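ABC transporter periplasmic peptide-binding protein (PDB 4QFL) binds dipeptides in the periplasm, here Ala-Phe, probably to hand them to an ABC transporter for uptake. Local coordinates at residues A[373-386]-A[420-434]. Residues are numbered along the deposited sequence; the frame is centred on the assembly and turned at random.
Sequences DMSIWAMPVSRIYN and RIGEHRHDSVLLGWA. With ALA (alanine), chain C; PHE (phenylalanine), chain D.
W377 lies against the turn that leads out of helix 414-422, and its indole is packed from several sides. H426 sets its CB over one face, 3.4 Å from the centroid of the five-membered ring, while the imidazole, its NE2 hydrogen-bonded to P459 O, turns an edge to the indole in a T-shaped pair with planes at 64°. I421 CD1 comes to CE3 at 3.7 Å, and R420 CB meets the far end of the six-membered ring. With CG beside the backbone N (chi1 -76°), the ring swings over this turn, and a water at its edge joins NE1 to S375 OG. With an alanine here, H426 CB and I421 CD1 would probably lose the indole they pack on, and the water its NE1 donor.

The backbones run parallel beside it: W377 N bonds S428 O, and W377 O receives L430 N at 2.8 Å, almost straight at 175°. Two residues before W377, S375 N goes to D427 OD2 at 2.9 Å, on the anti side of the carboxylate, and S428 OG gives its proton to S375 O.

Packing loosens toward the surface, where R425 merely brushes CZ2 with its CB and sends its guanidinium away to a weak salt bridge with E423.

At the other end the two segments form part of the dipeptide pocket. G432 CA sits over the Y385 ring, 3.7 Å from its centroid, where a side chain would collide; Y385 OH donates to PHE O at 2.6 Å. R383 NE grips the same oxygen and NH2 reaches OXT, while A434 pairs with ALA through its backbone N and O.

Strand 373-378 runs between strands 406-410 and 428-434, and strand 428-434 pairs in turn, antiparallel, with strand 291-297; helix 389-401 packs on L430, and Y412 meets the W377 ring.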
loop_
_atom_site.group_PDB
_atom_site.type_symbol
_atom_site.label_atom_id
_atom_site.label_comp_id
_atom_site.label_asym_id
_atom_site.label_seq_id
_atom_site.Cartn_x
_atom_site.Cartn_y
_atom_site.Cartn_z
ATOM N N ASP A 373 -27.584 -15.369 -5.549
ATOM C CA ASP A 373 -26.506 -14.958 -6.437
ATOM C C ASP A 373 -25.612 -13.919 -5.753
ATOM O O ASP A 373 -26.074 -13.132 -4.930
ATOM C CB ASP A 373 -27.081 -14.347 -7.714
ATOM C CG ASP A 373 -27.713 -15.379 -8.626
ATOM O OD1 ASP A 373 -27.905 -16.534 -8.189
ATOM O OD2 ASP A 373 -28.013 -15.026 -9.786
ATOM N N MET A 374 -24.329 -13.909 -6.101
ATOM C CA MET A 374 -23.452 -12.852 -5.632
ATOM C C MET A 374 -22.308 -12.638 -6.603
ATOM O O MET A 374 -21.992 -13.515 -7.414
ATOM C CB MET A 374 -22.882 -13.190 -4.257
ATOM C CG MET A 374 -21.956 -14.394 -4.246
ATOM S SD MET A 374 -21.309 -14.704 -2.600
ATOM C CE MET A 374 -20.440 -13.164 -2.281
ATOM N N SER A 375 -21.686 -11.467 -6.513
ATOM C CA SER A 375 -20.465 -11.206 -7.247
ATOM C C SER A 375 -19.258 -11.396 -6.328
ATOM O O SER A 375 -19.332 -11.200 -5.107
ATOM C CB SER A 375 -20.468 -9.809 -7.887
ATOM O OG SER A 375 -20.578 -8.764 -6.921
ATOM N N ILE A 376 -18.165 -11.836 -6.931
ATOM C CA ILE A 376 -16.862 -11.754 -6.313
ATOM C C ILE A 376 -16.003 -10.954 -7.255
ATOM O O ILE A 376 -15.773 -11.350 -8.392
ATOM C CB ILE A 376 -16.224 -13.122 -6.121
ATOM C CG1 ILE A 376 -17.032 -13.947 -5.124
ATOM C CG2 ILE A 376 -14.774 -12.969 -5.654
ATOM C CD1 ILE A 376 -16.424 -15.310 -4.848
ATOM N N TRP A 377 -15.544 -9.810 -6.784
ATOM C CA TRP A 377 -14.658 -8.988 -7.562
ATOM C C TRP A 377 -13.223 -9.484 -7.431
ATOM O O TRP A 377 -12.752 -9.724 -6.322
ATOM C CB TRP A 377 -14.796 -7.548 -7.101
ATOM C CG TRP A 377 -16.051 -6.928 -7.613
ATOM C CD1 TRP A 377 -17.322 -7.411 -7.490
ATOM C CD2 TRP A 377 -16.155 -5.699 -8.331
ATOM N NE1 TRP A 377 -18.216 -6.556 -8.095
ATOM C CE2 TRP A 377 -17.520 -5.499 -8.620
ATOM C CE3 TRP A 377 -15.224 -4.745 -8.752
ATOM C CZ2 TRP A 377 -17.973 -4.383 -9.309
ATOM C CZ3 TRP A 377 -15.672 -3.653 -9.438
ATOM C CH2 TRP A 377 -17.036 -3.474 -9.711
ATOM N N ALA A 378 -12.547 -9.645 -8.569
ATOM C CA ALA A 378 -11.199 -10.211 -8.618
ATOM C C ALA A 378 -10.196 -9.259 -9.256
ATOM O O ALA A 378 -10.429 -8.748 -10.351
ATOM C CB ALA A 378 -11.203 -11.539 -9.371
ATOM N N MET A 379 -9.071 -9.041 -8.570
ATOM C CA MET A 379 -7.983 -8.199 -9.073
ATOM C C MET A 379 -7.422 -8.730 -10.394
ATOM O O MET A 379 -7.295 -9.945 -10.571
ATOM C CB MET A 379 -6.868 -8.098 -8.024
ATOM C CG MET A 379 -7.371 -7.610 -6.687
ATOM S SD MET A 379 -6.123 -7.594 -5.381
ATOM C CE MET A 379 -6.048 -9.339 -5.000
ATOM N N PRO A 380 -7.076 -7.818 -11.321
ATOM C CA PRO A 380 -6.587 -8.178 -12.656
ATOM C C PRO A 380 -5.080 -8.443 -12.708
ATOM O O PRO A 380 -4.570 -8.941 -13.708
ATOM C CB PRO A 380 -6.917 -6.932 -13.476
ATOM C CG PRO A 380 -6.756 -5.823 -12.503
ATOM C CD PRO A 380 -7.215 -6.357 -11.167
ATOM N N VAL A 381 -4.375 -8.104 -11.637
ATOM C CA VAL A 381 -2.921 -8.215 -11.609
ATOM C C VAL A 381 -2.466 -8.953 -10.353
ATOM O O VAL A 381 -3.173 -8.988 -9.344
ATOM C CB VAL A 381 -2.272 -6.832 -11.612
ATOM C CG1 VAL A 381 -2.385 -6.189 -12.981
ATOM C CG2 VAL A 381 -2.923 -5.961 -10.558
ATOM N N SER A 382 -1.268 -9.527 -10.417
ATOM C CA SER A 382 -0.662 -10.216 -9.277
ATOM C C SER A 382 -0.223 -9.233 -8.182
ATOM O O SER A 382 0.365 -8.192 -8.484
ATOM C CB SER A 382 0.551 -11.021 -9.757
ATOM O OG SER A 382 1.216 -11.628 -8.667
ATOM N N ARG A 383 -0.527 -9.552 -6.922
ATOM C CA ARG A 383 -0.064 -8.757 -5.780
ATOM C C ARG A 383 0.642 -9.701 -4.828
ATOM O O ARG A 383 0.453 -10.918 -4.897
ATOM C CB ARG A 383 -1.230 -8.096 -5.028
ATOM C CG ARG A 383 -2.366 -7.578 -5.892
ATOM C CD ARG A 383 -1.901 -6.506 -6.852
ATOM N NE ARG A 383 -1.244 -5.390 -6.184
ATOM C CZ ARG A 383 -0.129 -4.801 -6.623
ATOM N NH1 ARG A 383 0.484 -5.232 -7.723
ATOM N NH2 ARG A 383 0.390 -3.784 -5.950
ATOM N N ILE A 384 1.443 -9.150 -3.928
ATOM C CA ILE A 384 2.138 -9.977 -2.958
ATOM C C ILE A 384 1.160 -10.870 -2.213
ATOM O O ILE A 384 1.418 -12.054 -2.011
ATOM C CB ILE A 384 2.873 -9.122 -1.935
ATOM C CG1 ILE A 384 3.904 -8.241 -2.634
ATOM C CG2 ILE A 384 3.551 -10.005 -0.890
ATOM C CD1 ILE A 384 4.506 -7.205 -1.723
ATOM N N TYR A 385 0.041 -10.299 -1.793
ATOM C CA TYR A 385 -0.904 -11.032 -0.964
ATOM C C TYR A 385 -1.833 -11.952 -1.756
ATOM O O TYR A 385 -2.574 -12.731 -1.176
ATOM C CB TYR A 385 -1.709 -10.064 -0.105
ATOM C CG TYR A 385 -2.278 -8.896 -0.871
ATOM C CD1 TYR A 385 -3.498 -9.000 -1.520
ATOM C CD2 TYR A 385 -1.595 -7.694 -0.948
ATOM C CE1 TYR A 385 -4.027 -7.937 -2.219
ATOM C CE2 TYR A 385 -2.116 -6.625 -1.650
ATOM C CZ TYR A 385 -3.334 -6.751 -2.279
ATOM O OH TYR A 385 -3.864 -5.694 -2.976
ATOM N N ASN A 386 -1.786 -11.862 -3.078
ATOM C CA ASN A 386 -2.633 -12.696 -3.921
ATOM C C ASN A 386 -2.151 -12.750 -5.367
ATOM O O ASN A 386 -2.441 -11.861 -6.158
ATOM C CB ASN A 386 -4.093 -12.239 -3.862
ATOM C CG ASN A 386 -5.033 -13.226 -4.522
ATOM O OD1 ASN A 386 -4.617 -14.042 -5.338
ATOM N ND2 ASN A 386 -6.304 -13.156 -4.168
ATOM N N ARG A 420 -13.739 1.509 -8.253
ATOM C CA ARG A 420 -15.091 0.981 -8.144
ATOM C C ARG A 420 -15.316 0.203 -6.840
ATOM O O ARG A 420 -16.447 0.096 -6.352
ATOM C CB ARG A 420 -15.465 0.173 -9.395
ATOM C CG ARG A 420 -15.613 1.060 -10.659
ATOM C CD ARG A 420 -16.017 0.281 -11.926
ATOM N NE ARG A 420 -16.011 1.123 -13.127
ATOM C CZ ARG A 420 -16.289 0.694 -14.360
ATOM N NH1 ARG A 420 -16.605 -0.572 -14.582
ATOM N NH2 ARG A 420 -16.253 1.534 -15.381
ATOM N N ILE A 421 -14.238 -0.308 -6.256
ATOM C CA ILE A 421 -14.313 -0.905 -4.925
ATOM C C ILE A 421 -14.458 0.191 -3.851
ATOM O O ILE A 421 -15.154 0.005 -2.845
ATOM C CB ILE A 421 -13.093 -1.826 -4.629
ATOM C CG1 ILE A 421 -13.081 -3.050 -5.558
ATOM C CG2 ILE A 421 -13.135 -2.310 -3.211
ATOM C CD1 ILE A 421 -14.186 -4.073 -5.265
ATOM N N GLY A 422 -13.805 1.329 -4.073
ATOM C CA GLY A 422 -13.956 2.473 -3.191
ATOM C C GLY A 422 -15.360 3.052 -3.252
ATOM O O GLY A 422 -15.805 3.729 -2.322
ATOM N N GLU A 423 -16.055 2.788 -4.357
ATOM C CA GLU A 423 -17.440 3.217 -4.544
ATOM C C GLU A 423 -18.396 2.121 -4.121
ATOM O O GLU A 423 -19.589 2.182 -4.408
ATOM C CB GLU A 423 -17.690 3.576 -6.008
ATOM C CG GLU A 423 -16.906 4.780 -6.495
ATOM C CD GLU A 423 -16.875 4.895 -8.005
ATOM O OE1 GLU A 423 -17.660 4.195 -8.670
ATOM O OE2 GLU A 423 -16.062 5.682 -8.536
ATOM N N HIS A 424 -17.853 1.123 -3.433
ATOM C CA HIS A 424 -18.586 -0.055 -2.978
ATOM C C HIS A 424 -19.639 -0.620 -3.957
ATOM O O HIS A 424 -20.761 -0.951 -3.562
ATOM C CB HIS A 424 -19.160 0.164 -1.569
ATOM C CG HIS A 424 -20.269 1.167 -1.509
ATOM N ND1 HIS A 424 -20.042 2.519 -1.372
ATOM C CD2 HIS A 424 -21.612 1.009 -1.543
ATOM C CE1 HIS A 424 -21.201 3.155 -1.341
ATOM N NE2 HIS A 424 -22.168 2.263 -1.446
ATOM N N ARG A 425 -19.257 -0.759 -5.226
ATOM C CA ARG A 425 -20.145 -1.349 -6.229
ATOM C C ARG A 425 -20.262 -2.878 -6.108
ATOM O O ARG A 425 -21.117 -3.497 -6.745
ATOM C CB ARG A 425 -19.709 -0.957 -7.651
ATOM C CG ARG A 425 -19.972 0.515 -8.011
ATOM C CD ARG A 425 -20.235 0.710 -9.512
ATOM N NE ARG A 425 -19.438 1.793 -10.097
ATOM C CZ ARG A 425 -19.367 2.050 -11.402
ATOM N NH1 ARG A 425 -20.043 1.311 -12.276
ATOM N NH2 ARG A 425 -18.609 3.046 -11.838
ATOM N N HIS A 426 -19.409 -3.476 -5.282
ATOM C CA HIS A 426 -19.290 -4.929 -5.202
ATOM C C HIS A 426 -20.161 -5.544 -4.138
ATOM O O HIS A 426 -20.575 -4.867 -3.205
ATOM C CB HIS A 426 -17.838 -5.309 -4.904
ATOM C CG HIS A 426 -17.328 -4.771 -3.602
ATOM N ND1 HIS A 426 -17.096 -3.426 -3.395
ATOM C CD2 HIS A 426 -16.996 -5.391 -2.446
ATOM C CE1 HIS A 426 -16.646 -3.245 -2.168
ATOM N NE2 HIS A 426 -16.575 -4.420 -1.570
ATOM N N ASP A 427 -20.423 -6.843 -4.280
ATOM C CA ASP A 427 -20.989 -7.654 -3.201
ATOM C C ASP A 427 -19.848 -8.086 -2.304
ATOM O O ASP A 427 -19.927 -8.004 -1.081
ATOM C CB ASP A 427 -21.623 -8.946 -3.732
ATOM C CG ASP A 427 -22.957 -8.727 -4.395
ATOM O OD1 ASP A 427 -23.556 -7.647 -4.228
ATOM O OD2 ASP A 427 -23.406 -9.665 -5.086
ATOM N N SER A 428 -18.798 -8.586 -2.946
ATOM C CA SER A 428 -17.605 -9.065 -2.261
ATOM C C SER A 428 -16.426 -8.906 -3.197
ATOM O O SER A 428 -16.597 -8.807 -4.411
ATOM C CB SER A 428 -17.753 -10.529 -1.846
ATOM O OG SER A 428 -17.590 -11.396 -2.952
ATOM N N VAL A 429 -15.228 -8.881 -2.626
ATOM C CA VAL A 429 -14.020 -8.659 -3.404
ATOM C C VAL A 429 -12.842 -9.388 -2.788
ATOM O O VAL A 429 -12.733 -9.512 -1.563
ATOM C CB VAL A 429 -13.670 -7.161 -3.490
ATOM C CG1 VAL A 429 -13.574 -6.572 -2.097
ATOM C CG2 VAL A 429 -12.368 -6.951 -4.257
ATOM N N LEU A 430 -11.965 -9.859 -3.664
ATOM C CA LEU A 430 -10.688 -10.412 -3.271
ATOM C C LEU A 430 -9.688 -9.277 -3.339
ATOM O O LEU A 430 -9.390 -8.771 -4.408
ATOM C CB LEU A 430 -10.267 -11.522 -4.233
ATOM C CG LEU A 430 -11.169 -12.752 -4.249
ATOM C CD1 LEU A 430 -10.751 -13.708 -5.355
ATOM C CD2 LEU A 430 -11.170 -13.431 -2.891
ATOM N N LEU A 431 -9.188 -8.875 -2.183
ATOM C CA LEU A 431 -8.214 -7.804 -2.108
ATOM C C LEU A 431 -7.234 -8.115 -0.980
ATOM O O LEU A 431 -7.040 -9.264 -0.618
ATOM C CB LEU A 431 -8.906 -6.462 -1.853
ATOM C CG LEU A 431 -8.716 -5.417 -2.954
ATOM C CD1 LEU A 431 -9.719 -4.278 -2.853
ATOM C CD2 LEU A 431 -7.291 -4.897 -2.965
ATOM N N GLY A 432 -6.620 -7.084 -0.424
ATOM C CA GLY A 432 -5.708 -7.283 0.680
ATOM C C GLY A 432 -4.904 -6.035 0.955
ATOM O O GLY A 432 -5.280 -4.944 0.552
ATOM N N TRP A 433 -3.790 -6.206 1.646
ATOM C CA TRP A 433 -2.962 -5.077 1.999
ATOM C C TRP A 433 -1.521 -5.524 2.090
ATOM O O TRP A 433 -1.212 -6.530 2.724
ATOM C CB TRP A 433 -3.415 -4.532 3.345
ATOM C CG TRP A 433 -2.805 -3.228 3.763
ATOM C CD1 TRP A 433 -1.955 -3.024 4.819
ATOM C CD2 TRP A 433 -3.015 -1.937 3.169
ATOM N NE1 TRP A 433 -1.626 -1.694 4.909
ATOM C CE2 TRP A 433 -2.261 -1.006 3.908
ATOM C CE3 TRP A 433 -3.768 -1.477 2.084
ATOM C CZ2 TRP A 433 -2.237 0.354 3.595
ATOM C CZ3 TRP A 433 -3.736 -0.116 1.772
ATOM C CH2 TRP A 433 -2.979 0.772 2.517
ATOM N N ALA A 434 -0.644 -4.783 1.428
ATOM C CA ALA A 434 0.781 -4.927 1.646
ATOM C C ALA A 434 1.264 -3.835 2.619
ATOM O O ALA A 434 1.241 -2.647 2.311
ATOM C CB ALA A 434 1.524 -4.869 0.326
HETATM N N ALA C . -0.307 -0.526 1.372
HETATM C CA ALA C . -0.661 -0.232 -0.013
HETATM C C ALA C . -1.358 -1.427 -0.661
HETATM O O ALA C . -1.100 -2.573 -0.296
HETATM C CB ALA C . 0.583 0.165 -0.811
HETATM N N PHE D . -2.249 -1.156 -1.613
HETATM C CA PHE D . -2.908 -2.205 -2.382
HETATM C C PHE D . -1.925 -2.829 -3.346
HETATM O O PHE D . -1.988 -4.024 -3.617
HETATM C CB PHE D . -4.066 -1.624 -3.185
HETATM C CG PHE D . -5.238 -1.226 -2.357
HETATM C CD1 PHE D . -5.757 -2.089 -1.405
HETATM C CD2 PHE D . -5.828 0.005 -2.532
HETATM C CE1 PHE D . -6.841 -1.735 -0.651
HETATM C CE2 PHE D . -6.915 0.368 -1.781
HETATM C CZ PHE D . -7.424 -0.499 -0.835
HETATM O OXT PHE D . -1.052 -2.144 -3.879
HETATM O O HOH W 1 -21.396 -6.532 -8.144
HETATM O O HOH W 2 -7.272 -11.675 -1.900
#